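Local coordinates for DUF4785 domain-containing protein (PDB 4KH9) that is of unknown function but binds calcium ions and consists of an N-terminal domain followed by two E-set-like beta domains, at residues A[41-46]-A[165-170]; A[64-69]-A[153-158]; A[287-292]-A[325-330]; A[297-302]-A[347-352]. All coordinates share one frame; numbering follows the deposited sequence.

Interaction 1 of 4, residues A[41-46]-A[165-170]; sequences SNVRRS and EVETDS
Asn42 grips Thr168 through both ends of its side-chain amide. OD1 accepts a nearly straight bond from the backbone N of Thr168 (2.9 Å, 174° at the hydrogen), while ND2 donates a hydrogen bond to Thr168 OG1 at 2.6 Å, with the hydroxyl close to the amide plane. Thr168 OG1 itself donates to Ser170 O. In Asn42 a chi1 of 62° places CG between the backbone N and the carbonyl carbon; the two side chains cross at about a right angle. Farther along, 44-46 is an edge strand of a mixed sheet, antiparallel to 163-168, and Arg44 and Val166 form a hydrogen-bonded pair with both N-to-O distances 2.9 Å. The edge therefore joins the N-terminal domain to the central, E-set-like domain. On the face of Arg45 and Glu165, Arg45 NH1 makes a salt bridge to Glu165 OE1 (3.0 Å); the oxygen lies in the guanidinium plane but is approached from above the carboxylate plane. Val43 inserts its methyls between two acids, CG1 against Glu165 CD and CG2 3.4 Å from Glu167 CD. Behind this layer, strand 251-264 holds Asn42 by Ala260 O, which takes a bond from ND2, and by Thr259 OG1, bonded to Asn42 O.

Interaction 2 of 4, residues A[64-69]-A[153-158]; sequences ISTLAP and ISVLDK
A buried carboxylate-to-backbone contact joins segment 64-69, which continues from strand 62-65, to the segment at the end of strand 150-156, two strands that belong to different antiparallel sheets of the N-terminal domain. The side chain of Asp157 carries it. OD2 accepts from Leu67 N at 2.7 Å, and OD1 accepts from Ala68 N at 3.3 Å, each on the syn side of its oxygen and within 17° of the carboxylate plane. A second, weak bond runs from Leu67 N to OD1. CG, anti to the backbone N (chi1 -156°), brings the carboxylate to these two successive amides, and Asp157 is itself the centre of an inverse gamma turn, where strand 150-156 has given way to loop. Beside it, Val155 and Ile64 supply the apolar part of this sheet-to-sheet packing, their CG2 methyls 3.9 Å apart and their side chains crossing obliquely. One water donates to both Ser65 O and Asp157 OD2, 2.7 Å from the latter, and so ties the backbone of 64-69 to the carboxylate. OD2 also forms a salt bridge with Arg255 NH2 on strand 251-264; this positive partner would be expected to favour the ionised carboxylate. The Leu67 side chain packs on Ile253 of that same strand.

Interaction 3 of 4, residues A[287-292]-A[325-330]; sequences VDVATA and GKHVLQ
An antiparallel strand pairing at the margin of a four-stranded sheet in the C-terminal, E-set-like domain brings Val287, Asp288 and Val289 against Gly325, Lys326 and His327. The short strand axes approach to 4.7 Å, with their directions 146° apart. Two hydrogen-bonded pairs flank a non-hydrogen-bonded one. Val287 and His327 exchange both backbone bonds, N to O at 2.8 Å each way, and Val289 and Gly325 do the same, the bond from Val289 N to Gly325 O being the straightest of the four at 168°. Between them, Asp288 faces Lys326 with the CA atoms 4.6 Å apart. Their side chains share a face, but the nearest approach is Asp288 OD1 to Lys326 CG at 4.1 Å: the lysine chain runs off from the aspartate and makes no ionic bond with it.

The other face carries Val287, Val289 and the His327 ring. Val289 CG2, anti to the carbonyl carbon, meets His327 CD2 at 3.7 Å, approaching the ring obliquely. The ring's polar NE2 is hydrogen-bonded to Glu323 O, just before the segment, which would help fix its rotation. Val287 CG2 lies 4.0 Å from Leu329 CD1. Gly325 has a positive phi of 135°; at these backbone angles a CB would collide with the preceding carbonyl oxygen, reason enough for glycine here.

Strand 325-333 is outermost in the sheet, and 281-289 is flanked on its other side by 268-278, with Asp288 bonded through its backbone to Ser269. From strand 312-322 of the second sheet, Leu322 packs on both Val289 and His327, while Gln320 touches Leu329.

Interaction 4 of 4, residues A[297-302]-A[347-352]; sequences LQSVLF and GYLRLI
Tyr348 has CG between its backbone N and carbonyl carbon (chi1 61°), and its ring reaches across to strand 293-302; Gln298, with CG anti to its backbone N (chi1 -155°), extends to meet it. The phenol OH donates to Gln298 OE1 at 2.7 Å, on a lone pair in the carbonyl plane. Val300 CG1 sits over one ring face, a CH-pi contact 3.8 Å from the centroid and shifted toward the rim. The guanidinium of Arg350 covers the opposite face, its CZ 3.6 Å above the plane, while its NH2 bonds Asn364 OD1. Strands 293-302 and 345-353 are antiparallel neighbours in the five-stranded sheet of the C-terminal, E-set-like domain, paired by Gln298 N to Arg350 O (2.8 Å) and Arg350 N to Gln298 O (3.0 Å). The Gln298 side chain lies about 8 Å from that of calcium-binding Asp27. Gly347 N donates to Val300 O. On the face of Leu297 and Leu351, Leu297 CB and Leu351 CD1 make the apolar contact, and Ser299 OG donates to Tyr348 O. Val300 N and Tyr348 N are buried with no partner in the model, a probable energetic cost. Tyr348 is thus fixed at its hydroxyl and on both faces, and the guanidinium charge would probably polarise the ring.

How the interactions relate
Interactions 3 and 4 belong to the two facing sheets of the C-terminal domain: their segments alternate along the chain, their centres are about 16 Å apart, and they touch where Val287 CG1 packs on Leu351 CD2 and Leu329 CD2 on Leu297 CB, a sandwich core. Interaction 2 is nested within the chain loop that interaction 1 closes, and strands 150-156 and 163-168 are consecutive, yet the nearest atoms of interactions 1 and 2 are about 6 Å apart. Interaction 1, its centre about 10 Å from the centre of the chain, joins the N-terminal domain to the central one, and precedes interactions 3 and 4. Interactions 2 and 3 lie about 53 Å apart between centres on opposite sides of the chain's centre, in keeping with an elongated multidomain protein.

Interaction 1 of 4, residues A[41-46]-A[165-170]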
loop_
_atom_site.group_PDB
_atom_site.type_symbol
_atom_site.label_atom_id
_atom_site.label_comp_id
_atom_site.label_asym_id
_atom_site.label_seq_id
_atom_site.Cartn_x
_atom_site.Cartn_y
_atom_site.Cartn_z
ATOM N N SER A 41 -3.494 7.855 8.300
ATOM C CA SER A 41 -2.793 6.653 8.734
ATOM C C SER A 41 -3.038 5.494 7.802
ATOM O O SER A 41 -4.120 5.402 7.231
ATOM C CB SER A 41 -3.255 6.278 10.138
ATOM O OG SER A 41 -2.351 5.376 10.747
ATOM N N ASN A 42 -2.054 4.586 7.666
ATOM C CA ASN A 42 -2.197 3.396 6.843
ATOM C C ASN A 42 -2.330 2.182 7.765
ATOM O O ASN A 42 -1.984 1.067 7.358
ATOM C CB ASN A 42 -1.031 3.223 5.811
ATOM C CG ASN A 42 0.361 3.044 6.374
ATOM O OD1 ASN A 42 0.561 2.980 7.593
ATOM N ND2 ASN A 42 1.364 2.956 5.472
ATOM N N VAL A 43 -2.819 2.387 9.011
ATOM C CA VAL A 43 -3.086 1.272 9.945
ATOM C C VAL A 43 -4.025 0.283 9.223
ATOM O O VAL A 43 -4.985 0.699 8.587
ATOM C CB VAL A 43 -3.675 1.737 11.321
ATOM C CG1 VAL A 43 -4.107 0.551 12.196
ATOM C CG2 VAL A 43 -2.684 2.609 12.079
ATOM N N ARG A 44 -3.693 -0.992 9.269
ATOM C CA ARG A 44 -4.460 -2.033 8.635
ATOM C C ARG A 44 -4.535 -3.245 9.555
ATOM O O ARG A 44 -3.507 -3.685 10.063
ATOM C CB ARG A 44 -3.838 -2.414 7.269
ATOM C CG ARG A 44 -4.251 -1.519 6.113
ATOM C CD ARG A 44 -5.711 -1.720 5.747
ATOM N NE ARG A 44 -6.183 -0.769 4.745
ATOM C CZ ARG A 44 -6.771 0.387 5.031
ATOM N NH1 ARG A 44 -6.962 0.748 6.294
ATOM N NH2 ARG A 44 -7.182 1.187 4.057
ATOM N N ARG A 45 -5.754 -3.773 9.770
ATOM C CA ARG A 45 -5.936 -4.993 10.534
ATOM C C ARG A 45 -6.335 -6.171 9.604
ATOM O O ARG A 45 -7.047 -5.982 8.630
ATOM C CB ARG A 45 -6.955 -4.806 11.635
ATOM C CG ARG A 45 -6.436 -3.880 12.748
ATOM C CD ARG A 45 -7.447 -3.687 13.884
ATOM N NE ARG A 45 -8.532 -2.775 13.550
ATOM C CZ ARG A 45 -8.478 -1.461 13.719
ATOM N NH1 ARG A 45 -7.383 -0.893 14.215
ATOM N NH2 ARG A 45 -9.514 -0.699 13.382
ATOM N N SER A 46 -5.854 -7.364 9.926
ATOM C CA SER A 46 -6.110 -8.628 9.221
ATOM C C SER A 46 -6.637 -9.646 10.202
ATOM O O SER A 46 -6.087 -9.796 11.304
ATOM C CB SER A 46 -4.818 -9.147 8.585
ATOM O OG SER A 46 -4.951 -10.496 8.134
ATOM N N GLU A 165 -2.289 -6.253 13.461
ATOM C CA GLU A 165 -2.328 -4.829 13.107
ATOM C C GLU A 165 -0.936 -4.391 12.574
ATOM O O GLU A 165 0.061 -4.692 13.190
ATOM C CB GLU A 165 -2.779 -3.979 14.299
ATOM C CG GLU A 165 -2.952 -2.521 13.911
ATOM C CD GLU A 165 -3.568 -1.654 14.989
ATOM O OE1 GLU A 165 -4.755 -1.880 15.312
ATOM O OE2 GLU A 165 -2.887 -0.723 15.480
ATOM N N VAL A 166 -0.895 -3.732 11.396
ATOM C CA VAL A 166 0.339 -3.262 10.762
ATOM C C VAL A 166 0.174 -1.803 10.365
ATOM O O VAL A 166 -0.942 -1.367 10.048
ATOM C CB VAL A 166 0.757 -4.116 9.536
ATOM C CG1 VAL A 166 0.945 -5.575 9.919
ATOM C CG2 VAL A 166 -0.231 -3.971 8.372
ATOM N N GLU A 167 1.267 -1.052 10.370
ATOM C CA GLU A 167 1.293 0.353 9.908
ATOM C C GLU A 167 2.731 0.820 9.689
ATOM O O GLU A 167 3.637 0.259 10.282
ATOM C CB GLU A 167 0.575 1.318 10.869
ATOM C CG GLU A 167 1.136 1.374 12.270
ATOM C CD GLU A 167 0.562 2.480 13.135
ATOM O OE1 GLU A 167 0.704 3.668 12.764
ATOM O OE2 GLU A 167 -0.005 2.157 14.203
ATOM N N THR A 168 2.930 1.866 8.866
ATOM C CA THR A 168 4.261 2.458 8.671
ATOM C C THR A 168 4.219 3.878 9.290
ATOM O O THR A 168 3.129 4.398 9.527
ATOM C CB THR A 168 4.711 2.421 7.217
ATOM O OG1 THR A 168 3.819 3.169 6.410
ATOM C CG2 THR A 168 4.818 1.001 6.673
ATOM N N ASP A 169 5.375 4.459 9.623
ATOM C CA ASP A 169 5.424 5.769 10.309
ATOM C C ASP A 169 5.012 6.931 9.380
ATOM O O ASP A 169 4.794 8.045 9.855
ATOM C CB ASP A 169 6.816 6.038 10.898
ATOM C CG ASP A 169 8.009 6.022 9.946
ATOM O OD1 ASP A 169 7.944 5.326 8.915
ATOM O OD2 ASP A 169 9.054 6.564 10.314
ATOM N N SER A 170 4.904 6.670 8.069
ATOM C CA SER A 170 4.511 7.662 7.069
ATOM C C SER A 170 3.780 6.974 5.939
ATOM O O SER A 170 3.872 5.745 5.786
ATOM C CB SER A 170 5.738 8.418 6.553
ATOM O OG SER A 170 5.410 9.319 5.512
HETATM O O HOH W 1 0.337 5.409 9.272
#

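Interaction 2 of 4, residues A[64-69]-A[153-158]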
loop_
_atom_site.group_PDB
_atom_site.type_symbol
_atom_site.label_atom_id
_atom_site.label_comp_id
_atom_site.label_asym_id
_atom_site.label_seq_id
_atom_site.Cartn_x
_atom_site.Cartn_y
_atom_site.Cartn_z
ATOM N N ILE A 64 -4.607 -25.766 7.358
ATOM C CA ILE A 64 -5.511 -24.627 7.348
ATOM C C ILE A 64 -5.870 -24.428 8.821
ATOM O O ILE A 64 -6.535 -25.295 9.387
ATOM C CB ILE A 64 -6.737 -24.815 6.412
ATOM C CG1 ILE A 64 -6.297 -24.982 4.935
ATOM C CG2 ILE A 64 -7.742 -23.652 6.592
ATOM C CD1 ILE A 64 -7.436 -25.314 3.976
ATOM N N SER A 65 -5.371 -23.350 9.455
ATOM C CA SER A 65 -5.590 -23.117 10.881
ATOM C C SER A 65 -6.628 -22.019 11.098
ATOM O O SER A 65 -6.540 -20.942 10.515
ATOM C CB SER A 65 -4.270 -22.753 11.568
ATOM O OG SER A 65 -3.732 -21.559 11.028
ATOM N N THR A 66 -7.660 -22.341 11.870
ATOM C CA THR A 66 -8.731 -21.422 12.170
ATOM C C THR A 66 -8.885 -21.344 13.681
ATOM O O THR A 66 -8.586 -22.306 14.377
ATOM C CB THR A 66 -10.044 -21.838 11.440
ATOM O OG1 THR A 66 -10.552 -23.022 12.033
ATOM C CG2 THR A 66 -9.864 -22.018 9.914
ATOM N N LEU A 67 -9.378 -20.211 14.179
ATOM C CA LEU A 67 -9.585 -19.966 15.604
ATOM C C LEU A 67 -11.078 -19.814 15.944
ATOM O O LEU A 67 -11.459 -19.800 17.133
ATOM C CB LEU A 67 -8.818 -18.701 16.035
ATOM C CG LEU A 67 -7.293 -18.747 15.831
ATOM C CD1 LEU A 67 -6.664 -17.399 16.147
ATOM C CD2 LEU A 67 -6.650 -19.906 16.653
ATOM N N ALA A 68 -11.923 -19.703 14.914
ATOM C CA ALA A 68 -13.362 -19.626 15.156
ATOM C C ALA A 68 -14.109 -20.393 14.099
ATOM O O ALA A 68 -13.574 -20.602 13.011
ATOM C CB ALA A 68 -13.817 -18.182 15.196
ATOM N N PRO A 69 -15.369 -20.798 14.350
ATOM C CA PRO A 69 -16.105 -21.504 13.299
ATOM C C PRO A 69 -16.420 -20.579 12.116
ATOM O O PRO A 69 -16.409 -19.335 12.238
ATOM C CB PRO A 69 -17.379 -21.967 14.012
ATOM C CG PRO A 69 -17.575 -21.021 15.140
ATOM C CD PRO A 69 -16.186 -20.638 15.577
ATOM N N ILE A 153 -3.412 -19.707 -1.175
ATOM C CA ILE A 153 -4.406 -20.087 -0.181
ATOM C C ILE A 153 -4.694 -18.849 0.621
ATOM O O ILE A 153 -3.769 -18.251 1.165
ATOM C CB ILE A 153 -3.988 -21.269 0.738
ATOM C CG1 ILE A 153 -3.438 -22.476 -0.044
ATOM C CG2 ILE A 153 -5.153 -21.672 1.699
ATOM C CD1 ILE A 153 -4.331 -23.144 -1.004
ATOM N N SER A 154 -5.952 -18.485 0.720
ATOM C CA SER A 154 -6.376 -17.350 1.517
ATOM C C SER A 154 -7.371 -17.833 2.576
ATOM O O SER A 154 -8.336 -18.529 2.253
ATOM C CB SER A 154 -6.981 -16.272 0.634
ATOM O OG SER A 154 -7.386 -15.171 1.422
ATOM N N VAL A 155 -7.088 -17.541 3.835
ATOM C CA VAL A 155 -7.947 -17.938 4.945
ATOM C C VAL A 155 -8.419 -16.697 5.653
ATOM O O VAL A 155 -7.607 -15.988 6.220
ATOM C CB VAL A 155 -7.242 -18.920 5.934
ATOM C CG1 VAL A 155 -8.166 -19.298 7.098
ATOM C CG2 VAL A 155 -6.728 -20.185 5.213
ATOM N N LEU A 156 -9.728 -16.447 5.632
ATOM C CA LEU A 156 -10.358 -15.384 6.375
ATOM C C LEU A 156 -11.011 -16.025 7.600
ATOM O O LEU A 156 -11.995 -16.763 7.479
ATOM C CB LEU A 156 -11.349 -14.568 5.540
ATOM C CG LEU A 156 -12.189 -13.534 6.328
ATOM C CD1 LEU A 156 -11.319 -12.390 6.850
ATOM C CD2 LEU A 156 -13.365 -13.034 5.497
ATOM N N ASP A 157 -10.452 -15.755 8.775
ATOM C CA ASP A 157 -10.969 -16.288 10.038
ATOM C C ASP A 157 -11.996 -15.259 10.521
ATOM O O ASP A 157 -11.794 -14.529 11.492
ATOM C CB ASP A 157 -9.783 -16.516 11.011
ATOM C CG ASP A 157 -10.022 -17.555 12.102
ATOM O OD1 ASP A 157 -11.147 -18.136 12.153
ATOM O OD2 ASP A 157 -9.092 -17.804 12.884
ATOM N N LYS A 158 -13.063 -15.164 9.734
ATOM C CA LYS A 158 -14.147 -14.207 9.787
ATOM C C LYS A 158 -14.686 -13.972 11.210
ATOM O O LYS A 158 -14.997 -12.824 11.555
ATOM C CB LYS A 158 -15.306 -14.709 8.868
ATOM C CG LYS A 158 -16.377 -13.669 8.587
ATOM C CD LYS A 158 -17.426 -14.127 7.579
ATOM C CE LYS A 158 -18.374 -12.996 7.298
ATOM N NZ LYS A 158 -19.263 -13.273 6.137
HETATM O O HOH W 2 -6.838 -18.626 11.716
HETATM O O HOH W 3 -13.831 -17.803 11.507
#

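Interaction 3 of 4, residues A[287-292]-A[325-330]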
loop_
_atom_site.group_PDB
_atom_site.type_symbol
_atom_site.label_atom_id
_atom_site.label_comp_id
_atom_site.label_asym_id
_atom_site.label_seq_id
_atom_site.Cartn_x
_atom_site.Cartn_y
_atom_site.Cartn_z
ATOM N N VAL A 287 13.953 26.097 -9.238
ATOM C CA VAL A 287 13.822 24.638 -9.235
ATOM C C VAL A 287 15.138 24.011 -9.723
ATOM O O VAL A 287 15.670 24.429 -10.740
ATOM C CB VAL A 287 12.614 24.158 -10.115
ATOM C CG1 VAL A 287 12.347 22.666 -9.955
ATOM C CG2 VAL A 287 11.341 24.958 -9.856
ATOM N N ASP A 288 15.640 23.013 -9.003
ATOM C CA ASP A 288 16.810 22.228 -9.384
ATOM C C ASP A 288 16.281 20.874 -9.915
ATOM O O ASP A 288 15.564 20.192 -9.202
ATOM C CB ASP A 288 17.797 22.072 -8.204
ATOM C CG ASP A 288 19.114 21.397 -8.575
ATOM O OD1 ASP A 288 19.569 21.566 -9.734
ATOM O OD2 ASP A 288 19.713 20.743 -7.695
ATOM N N VAL A 289 16.522 20.565 -11.183
ATOM C CA VAL A 289 16.005 19.354 -11.843
ATOM C C VAL A 289 17.174 18.408 -12.136
ATOM O O VAL A 289 18.185 18.847 -12.687
ATOM C CB VAL A 289 15.220 19.721 -13.154
ATOM C CG1 VAL A 289 14.744 18.482 -13.890
ATOM C CG2 VAL A 289 14.050 20.658 -12.876
ATOM N N ALA A 290 17.013 17.112 -11.797
ATOM C CA ALA A 290 18.015 16.066 -12.017
ATOM C C ALA A 290 17.692 15.244 -13.260
ATOM O O ALA A 290 18.617 14.765 -13.923
ATOM C CB ALA A 290 18.090 15.154 -10.793
ATOM N N THR A 291 16.386 15.046 -13.560
ATOM C CA THR A 291 15.931 14.225 -14.691
ATOM C C THR A 291 14.931 14.995 -15.554
ATOM O O THR A 291 13.979 15.566 -15.025
ATOM C CB THR A 291 15.317 12.913 -14.168
ATOM O OG1 THR A 291 16.363 12.099 -13.661
ATOM C CG2 THR A 291 14.562 12.125 -15.230
ATOM N N ALA A 292 15.138 14.961 -16.888
ATOM C CA ALA A 292 14.279 15.580 -17.892
ATOM C C ALA A 292 12.875 14.965 -17.808
ATOM O O ALA A 292 12.717 13.744 -17.925
ATOM C CB ALA A 292 14.880 15.392 -19.290
ATOM N N GLY A 325 18.970 20.688 -14.638
ATOM C CA GLY A 325 19.552 22.004 -14.375
ATOM C C GLY A 325 18.704 22.881 -13.474
ATOM O O GLY A 325 17.762 22.401 -12.829
ATOM N N LYS A 326 19.044 24.176 -13.404
ATOM C CA LYS A 326 18.327 25.157 -12.594
ATOM C C LYS A 326 17.341 25.925 -13.465
ATOM O O LYS A 326 17.652 26.251 -14.617
ATOM C CB LYS A 326 19.287 26.122 -11.875
ATOM C CG LYS A 326 19.984 25.508 -10.666
ATOM C CD LYS A 326 20.901 26.516 -9.922
ATOM C CE LYS A 326 22.256 26.748 -10.571
ATOM N NZ LYS A 326 23.032 27.814 -9.882
ATOM N N HIS A 327 16.114 26.140 -12.940
ATOM C CA HIS A 327 15.044 26.841 -13.651
ATOM C C HIS A 327 14.263 27.777 -12.726
ATOM O O HIS A 327 14.303 27.613 -11.507
ATOM C CB HIS A 327 14.049 25.848 -14.275
ATOM C CG HIS A 327 14.641 24.834 -15.198
ATOM N ND1 HIS A 327 14.734 25.067 -16.549
ATOM C CD2 HIS A 327 15.088 23.583 -14.936
ATOM C CE1 HIS A 327 15.268 23.970 -17.063
ATOM N NE2 HIS A 327 15.510 23.057 -16.126
ATOM N N VAL A 328 13.563 28.752 -13.314
ATOM C CA VAL A 328 12.709 29.672 -12.573
ATOM C C VAL A 328 11.280 29.453 -13.100
ATOM O O VAL A 328 11.028 29.606 -14.305
ATOM C CB VAL A 328 13.169 31.159 -12.633
ATOM C CG1 VAL A 328 12.241 32.051 -11.817
ATOM C CG2 VAL A 328 14.613 31.319 -12.149
ATOM N N LEU A 329 10.381 29.014 -12.219
ATOM C CA LEU A 329 8.983 28.772 -12.569
ATOM C C LEU A 329 8.136 29.897 -12.025
ATOM O O LEU A 329 8.385 30.377 -10.926
ATOM C CB LEU A 329 8.486 27.416 -12.057
ATOM C CG LEU A 329 8.577 26.246 -13.025
ATOM C CD1 LEU A 329 10.030 25.964 -13.466
ATOM C CD2 LEU A 329 8.020 25.012 -12.380
ATOM N N GLN A 330 7.164 30.324 -12.805
ATOM C CA GLN A 330 6.299 31.430 -12.474
ATOM C C GLN A 330 4.852 30.971 -12.304
ATOM O O GLN A 330 4.377 30.167 -13.083
ATOM C CB GLN A 330 6.403 32.451 -13.622
ATOM C CG GLN A 330 6.025 33.853 -13.236
ATOM C CD GLN A 330 5.974 34.746 -14.444
ATOM O OE1 GLN A 330 4.893 35.089 -14.929
ATOM N NE2 GLN A 330 7.135 35.086 -15.000
#

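Interaction 4 of 4, residues A[297-302]-A[347-352]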
loop_
_atom_site.group_PDB
_atom_site.type_symbol
_atom_site.label_atom_id
_atom_site.label_comp_id
_atom_site.label_asym_id
_atom_site.label_seq_id
_atom_site.Cartn_x
_atom_site.Cartn_y
_atom_site.Cartn_z
ATOM N N LEU A 297 4.201 22.737 -10.808
ATOM C CA LEU A 297 4.320 23.490 -9.577
ATOM C C LEU A 297 2.940 23.948 -9.180
ATOM O O LEU A 297 2.322 24.707 -9.922
ATOM C CB LEU A 297 5.270 24.664 -9.766
ATOM C CG LEU A 297 5.373 25.650 -8.607
ATOM C CD1 LEU A 297 5.893 24.966 -7.326
ATOM C CD2 LEU A 297 6.228 26.812 -8.993
ATOM N N GLN A 298 2.451 23.491 -8.019
ATOM C CA GLN A 298 1.121 23.840 -7.525
ATOM C C GLN A 298 1.222 24.632 -6.240
ATOM O O GLN A 298 2.015 24.272 -5.376
ATOM C CB GLN A 298 0.309 22.571 -7.289
ATOM C CG GLN A 298 -1.182 22.793 -7.374
ATOM C CD GLN A 298 -1.938 21.544 -7.008
ATOM O OE1 GLN A 298 -2.507 21.443 -5.913
ATOM N NE2 GLN A 298 -1.978 20.586 -7.926
ATOM N N SER A 299 0.405 25.696 -6.115
ATOM C CA SER A 299 0.350 26.579 -4.945
ATOM C C SER A 299 -1.077 27.015 -4.661
ATOM O O SER A 299 -1.905 27.031 -5.568
ATOM C CB SER A 299 1.224 27.803 -5.157
ATOM O OG SER A 299 1.420 28.504 -3.935
ATOM N N VAL A 300 -1.365 27.364 -3.410
ATOM C CA VAL A 300 -2.703 27.818 -2.999
ATOM C C VAL A 300 -2.584 29.166 -2.270
ATOM O O VAL A 300 -1.739 29.321 -1.389
ATOM C CB VAL A 300 -3.449 26.755 -2.142
ATOM C CG1 VAL A 300 -2.722 26.456 -0.849
ATOM C CG2 VAL A 300 -4.892 27.171 -1.859
ATOM N N LEU A 301 -3.417 30.129 -2.662
ATOM C CA LEU A 301 -3.473 31.442 -2.036
ATOM C C LEU A 301 -4.540 31.417 -0.950
ATOM O O LEU A 301 -5.691 31.076 -1.220
ATOM C CB LEU A 301 -3.752 32.553 -3.068
ATOM C CG LEU A 301 -3.750 34.003 -2.561
ATOM C CD1 LEU A 301 -2.341 34.492 -2.305
ATOM C CD2 LEU A 301 -4.397 34.909 -3.551
ATOM N N PHE A 302 -4.136 31.747 0.280
ATOM C CA PHE A 302 -4.999 31.807 1.455
ATOM C C PHE A 302 -5.216 33.250 1.878
ATOM O O PHE A 302 -4.393 34.106 1.562
ATOM C CB PHE A 302 -4.365 31.013 2.606
ATOM C CG PHE A 302 -4.729 29.556 2.694
ATOM C CD1 PHE A 302 -4.081 28.611 1.908
ATOM C CD2 PHE A 302 -5.682 29.115 3.611
ATOM C CE1 PHE A 302 -4.416 27.255 1.999
ATOM C CE2 PHE A 302 -6.009 27.759 3.705
ATOM C CZ PHE A 302 -5.373 26.838 2.900
ATOM N N GLY A 347 -0.298 28.815 1.172
ATOM C CA GLY A 347 -0.574 27.638 2.003
ATOM C C GLY A 347 0.413 26.497 1.813
ATOM O O GLY A 347 0.817 25.828 2.773
ATOM N N TYR A 348 0.804 26.252 0.556
ATOM C CA TYR A 348 1.774 25.211 0.260
ATOM C C TYR A 348 2.464 25.487 -1.056
ATOM O O TYR A 348 2.008 26.312 -1.848
ATOM C CB TYR A 348 1.129 23.794 0.243
ATOM C CG TYR A 348 0.040 23.570 -0.783
ATOM C CD1 TYR A 348 0.348 23.435 -2.131
ATOM C CD2 TYR A 348 -1.281 23.368 -0.390
ATOM C CE1 TYR A 348 -0.636 23.160 -3.073
ATOM C CE2 TYR A 348 -2.275 23.063 -1.323
ATOM C CZ TYR A 348 -1.948 22.967 -2.665
ATOM O OH TYR A 348 -2.925 22.698 -3.590
ATOM N N LEU A 349 3.568 24.767 -1.271
ATOM C CA LEU A 349 4.363 24.711 -2.484
ATOM C C LEU A 349 4.659 23.247 -2.769
ATOM O O LEU A 349 5.433 22.622 -2.040
ATOM C CB LEU A 349 5.641 25.544 -2.374
ATOM C CG LEU A 349 5.462 27.048 -2.241
ATOM C CD1 LEU A 349 6.777 27.697 -1.943
ATOM C CD2 LEU A 349 4.834 27.648 -3.493
ATOM N N ARG A 350 3.989 22.691 -3.785
ATOM C CA ARG A 350 4.104 21.276 -4.176
ATOM C C ARG A 350 4.628 21.137 -5.610
ATOM O O ARG A 350 4.174 21.858 -6.506
ATOM C CB ARG A 350 2.738 20.583 -4.049
ATOM C CG ARG A 350 2.313 20.440 -2.591
ATOM C CD ARG A 350 0.939 19.846 -2.396
ATOM N NE ARG A 350 0.579 19.905 -0.980
ATOM C CZ ARG A 350 -0.657 19.783 -0.510
ATOM N NH1 ARG A 350 -1.674 19.588 -1.340
ATOM N NH2 ARG A 350 -0.889 19.878 0.791
ATOM N N LEU A 351 5.573 20.217 -5.821
ATOM C CA LEU A 351 6.107 19.982 -7.148
ATOM C C LEU A 351 5.853 18.522 -7.527
ATOM O O LEU A 351 6.242 17.619 -6.793
ATOM C CB LEU A 351 7.603 20.357 -7.221
ATOM C CG LEU A 351 8.256 20.269 -8.607
ATOM C CD1 LEU A 351 7.803 21.411 -9.502
ATOM C CD2 LEU A 351 9.754 20.333 -8.477
ATOM N N ILE A 352 5.127 18.310 -8.635
ATOM C CA ILE A 352 4.744 16.978 -9.116
ATOM C C ILE A 352 5.608 16.606 -10.301
ATOM O O ILE A 352 5.806 17.431 -11.182
ATOM C CB ILE A 352 3.218 16.906 -9.499
ATOM C CG1 ILE A 352 2.323 17.244 -8.293
ATOM C CG2 ILE A 352 2.827 15.508 -10.059
ATOM C CD1 ILE A 352 0.863 17.515 -8.599
#